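Cyclic di-GMP receptor atypical PilZ domain-containing protein (Xanthomonas campestris pv. campestris, PDB 3RQA) is of unknown function but belongs to the atypical PilZ family of probable cyclic di-GMP receptors and self-assembles into a tetramer through a helical bundle. Local coordinates at residues R28-G40 and H119-P131. Sequence-based numbering, arbitrary orientation.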
# COMPACT_ATOMS: atom_id res chain seq x y z
N ARG C 28 -28.00 -0.84 -8.71
CA ARG C 28 -27.17 -1.96 -9.11
C ARG C 28 -25.74 -1.72 -8.64
O ARG C 28 -25.16 -0.66 -8.88
CB ARG C 28 -27.19 -2.13 -10.64
CG ARG C 28 -26.15 -3.11 -11.18
CD ARG C 28 -26.35 -3.38 -12.68
NE ARG C 28 -27.60 -4.09 -12.94
CZ ARG C 28 -27.79 -5.39 -12.73
NH1 ARG C 28 -26.80 -6.13 -12.27
NH2 ARG C 28 -28.97 -5.94 -12.97
N LEU C 29 -25.18 -2.71 -7.96
CA LEU C 29 -23.81 -2.59 -7.47
C LEU C 29 -23.34 -3.96 -7.00
O LEU C 29 -24.16 -4.86 -6.78
CB LEU C 29 -23.72 -1.59 -6.31
CG LEU C 29 -24.08 -2.06 -4.90
CD1 LEU C 29 -23.67 -0.99 -3.90
CD2 LEU C 29 -25.56 -2.34 -4.79
N PRO C 30 -22.02 -4.16 -6.87
CA PRO C 30 -21.59 -5.48 -6.41
C PRO C 30 -22.12 -5.79 -5.01
O PRO C 30 -21.81 -5.08 -4.05
CB PRO C 30 -20.06 -5.42 -6.51
CG PRO C 30 -19.74 -3.95 -6.68
CD PRO C 30 -20.90 -3.40 -7.43
N ALA C 31 -22.92 -6.85 -4.92
CA ALA C 31 -23.54 -7.26 -3.66
C ALA C 31 -23.55 -8.76 -3.46
O ALA C 31 -23.58 -9.53 -4.42
CB ALA C 31 -24.96 -6.74 -3.60
N GLY C 32 -23.54 -9.16 -2.19
CA GLY C 32 -23.56 -10.58 -1.87
C GLY C 32 -23.87 -10.82 -0.40
O GLY C 32 -23.84 -9.90 0.40
N PHE C 33 -24.17 -12.07 -0.07
CA PHE C 33 -24.47 -12.47 1.30
C PHE C 33 -23.73 -13.77 1.58
O PHE C 33 -23.70 -14.66 0.74
CB PHE C 33 -25.99 -12.66 1.48
CG PHE C 33 -26.37 -13.26 2.81
CD1 PHE C 33 -26.69 -14.62 2.91
CD2 PHE C 33 -26.41 -12.48 3.96
CE1 PHE C 33 -27.04 -15.18 4.14
CE2 PHE C 33 -26.75 -13.03 5.19
CZ PHE C 33 -27.07 -14.38 5.28
N HIS C 34 -23.10 -13.84 2.75
CA HIS C 34 -22.34 -15.02 3.15
C HIS C 34 -22.69 -15.40 4.58
O HIS C 34 -22.73 -14.54 5.45
CB HIS C 34 -20.84 -14.74 3.07
CG HIS C 34 -20.25 -14.98 1.71
ND1 HIS C 34 -20.20 -16.23 1.13
CD2 HIS C 34 -19.67 -14.13 0.83
CE1 HIS C 34 -19.62 -16.14 -0.05
NE2 HIS C 34 -19.29 -14.88 -0.26
N VAL C 35 -22.93 -16.69 4.81
CA VAL C 35 -23.29 -17.17 6.13
C VAL C 35 -22.14 -17.15 7.11
O VAL C 35 -22.32 -16.89 8.29
CB VAL C 35 -23.82 -18.62 6.10
CG1 VAL C 35 -24.21 -19.06 7.51
CG2 VAL C 35 -25.02 -18.72 5.17
N THR C 36 -20.94 -17.43 6.62
CA THR C 36 -19.80 -17.45 7.52
C THR C 36 -19.13 -16.08 7.60
O THR C 36 -18.15 -15.78 6.91
CB THR C 36 -18.80 -18.53 7.12
OG1 THR C 36 -19.48 -19.80 7.09
CG2 THR C 36 -17.66 -18.61 8.13
N ALA C 37 -19.71 -15.25 8.47
CA ALA C 37 -19.27 -13.88 8.71
C ALA C 37 -17.78 -13.67 8.97
O ALA C 37 -17.00 -14.62 9.04
CB ALA C 37 -20.09 -13.28 9.87
N ASP C 38 -17.42 -12.40 9.11
CA ASP C 38 -16.06 -11.91 9.34
C ASP C 38 -16.10 -10.43 8.98
O ASP C 38 -15.12 -9.87 8.47
CB ASP C 38 -15.08 -12.63 8.42
CG ASP C 38 -15.52 -12.59 6.97
OD1 ASP C 38 -16.50 -13.30 6.63
OD2 ASP C 38 -14.90 -11.85 6.17
N PRO C 39 -17.23 -9.75 9.27
CA PRO C 39 -17.44 -8.33 8.98
C PRO C 39 -16.37 -7.39 9.50
O PRO C 39 -15.84 -6.55 8.77
CB PRO C 39 -18.80 -8.03 9.62
CG PRO C 39 -19.44 -9.37 9.76
CD PRO C 39 -18.29 -10.23 10.18
N GLY C 40 -16.07 -7.53 10.78
CA GLY C 40 -15.11 -6.64 11.40
C GLY C 40 -15.90 -5.76 12.34
O GLY C 40 -16.92 -6.19 12.88
N HIS C 119 -31.69 -19.21 1.42
CA HIS C 119 -31.31 -19.39 2.82
C HIS C 119 -32.56 -19.15 3.64
O HIS C 119 -33.16 -18.09 3.55
CB HIS C 119 -30.23 -18.40 3.21
CG HIS C 119 -28.85 -18.82 2.80
ND1 HIS C 119 -28.16 -19.82 3.45
CD2 HIS C 119 -28.05 -18.39 1.80
CE1 HIS C 119 -26.99 -19.99 2.86
NE2 HIS C 119 -26.90 -19.13 1.86
N PRO C 120 -32.96 -20.13 4.46
CA PRO C 120 -34.16 -19.97 5.28
C PRO C 120 -34.12 -18.77 6.21
O PRO C 120 -33.05 -18.38 6.70
CB PRO C 120 -34.23 -21.29 6.05
CG PRO C 120 -32.77 -21.65 6.21
CD PRO C 120 -32.23 -21.36 4.83
N PRO C 121 -35.28 -18.14 6.43
CA PRO C 121 -35.32 -16.98 7.33
C PRO C 121 -34.74 -17.40 8.67
O PRO C 121 -35.02 -18.50 9.16
CB PRO C 121 -36.80 -16.62 7.39
CG PRO C 121 -37.51 -17.82 6.88
CD PRO C 121 -36.60 -18.36 5.82
N GLY C 122 -33.91 -16.55 9.25
CA GLY C 122 -33.30 -16.87 10.52
C GLY C 122 -31.81 -17.12 10.31
O GLY C 122 -31.03 -17.06 11.26
N THR C 123 -31.42 -17.41 9.08
CA THR C 123 -30.01 -17.63 8.79
C THR C 123 -29.27 -16.34 9.11
O THR C 123 -29.73 -15.25 8.79
CB THR C 123 -29.78 -17.99 7.31
OG1 THR C 123 -30.59 -19.12 6.96
CG2 THR C 123 -28.32 -18.35 7.07
N THR C 124 -28.13 -16.47 9.77
CA THR C 124 -27.34 -15.32 10.14
C THR C 124 -26.12 -15.27 9.26
O THR C 124 -25.66 -16.31 8.78
CB THR C 124 -26.91 -15.42 11.63
OG1 THR C 124 -28.06 -15.21 12.46
CG2 THR C 124 -25.86 -14.36 11.96
N GLY C 125 -25.60 -14.07 9.04
CA GLY C 125 -24.42 -13.92 8.21
C GLY C 125 -24.02 -12.48 7.95
O GLY C 125 -24.28 -11.59 8.76
N SER C 126 -23.38 -12.24 6.82
CA SER C 126 -22.96 -10.90 6.48
C SER C 126 -23.27 -10.50 5.06
O SER C 126 -23.02 -11.25 4.12
CB SER C 126 -21.47 -10.74 6.73
OG SER C 126 -21.21 -10.73 8.12
N VAL C 127 -23.84 -9.32 4.90
CA VAL C 127 -24.13 -8.77 3.59
C VAL C 127 -22.81 -8.13 3.14
O VAL C 127 -22.21 -7.37 3.91
CB VAL C 127 -25.21 -7.66 3.67
CG1 VAL C 127 -25.19 -6.80 2.43
CG2 VAL C 127 -26.59 -8.28 3.86
N LEU C 128 -22.34 -8.46 1.95
CA LEU C 128 -21.10 -7.87 1.42
C LEU C 128 -21.49 -6.92 0.30
O LEU C 128 -22.30 -7.27 -0.56
CB LEU C 128 -20.13 -8.94 0.90
CG LEU C 128 -19.22 -9.55 1.98
CD1 LEU C 128 -20.06 -10.27 3.03
CD2 LEU C 128 -18.24 -10.53 1.34
N LEU C 129 -20.94 -5.71 0.34
CA LEU C 129 -21.26 -4.68 -0.63
C LEU C 129 -20.04 -3.83 -1.00
O LEU C 129 -19.22 -3.51 -0.14
CB LEU C 129 -22.31 -3.75 -0.01
CG LEU C 129 -23.74 -3.54 -0.51
CD1 LEU C 129 -24.44 -4.85 -0.80
CD2 LEU C 129 -24.48 -2.75 0.58
N GLN C 130 -19.92 -3.46 -2.28
CA GLN C 130 -18.83 -2.58 -2.70
C GLN C 130 -19.53 -1.25 -2.94
O GLN C 130 -20.09 -1.02 -4.02
CB GLN C 130 -18.16 -3.04 -4.00
CG GLN C 130 -16.94 -2.20 -4.35
CD GLN C 130 -16.33 -2.54 -5.70
OE1 GLN C 130 -16.23 -3.71 -6.06
NE2 GLN C 130 -15.92 -1.52 -6.44
N PRO C 131 -19.52 -0.37 -1.94
CA PRO C 131 -20.15 0.95 -1.97
C PRO C 131 -19.69 1.93 -3.04
O PRO C 131 -20.52 2.57 -3.69
CB PRO C 131 -19.90 1.48 -0.56
CG PRO C 131 -18.57 0.91 -0.24
CD PRO C 131 -18.70 -0.52 -0.72
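G32 O takes the N-H of L128 at 2.6 Å, the shortest backbone bond across this pair of antiparallel strands. The bond is nearly straight, though the donor is tilted 34° from the carbonyl plane. G32 N returns a bond to L128 O, and H34 and S126 exchange a second such pair. Q130 N adds one more bond to P30 O. Between the bonded pairs, V127 CA and F33 CA each direct a C-H toward an oxygen of the opposite strand. This seam joins strands 24-34 and 124-129, the two end strands of the six-stranded antiparallel sheet, and so closes the PilZ beta-barrel.

F33, V127, A31 and L129 face one side of the sheet. With CG anti to the backbone N (chi1 172°), the F33 ring lies along the neighbouring strand, and CE2 comes 3.9 Å from G125 CA. The ring's edge is turned to the face of H119 in an offset edge-to-face pair, centroids 5.7 Å apart and planes at 69°. L157 and L159 of strand 155-161 also touch F33. V35 CG2 meets H119 CE1 at 3.3 Å and also packs on T123 CG2. Further along, A31 CB and L129 CD1 are tightly packed at 3.4 Å.

On the other face, L128 CD2 sits at the edge of the H34 ring, 3.9 Å from H34 CD2. The buried S126 OG has no polar partner; A37 CB lies beside it. Just past the end of strand 124-129, Q130 CB lies against P30 CG at 3.2 Å.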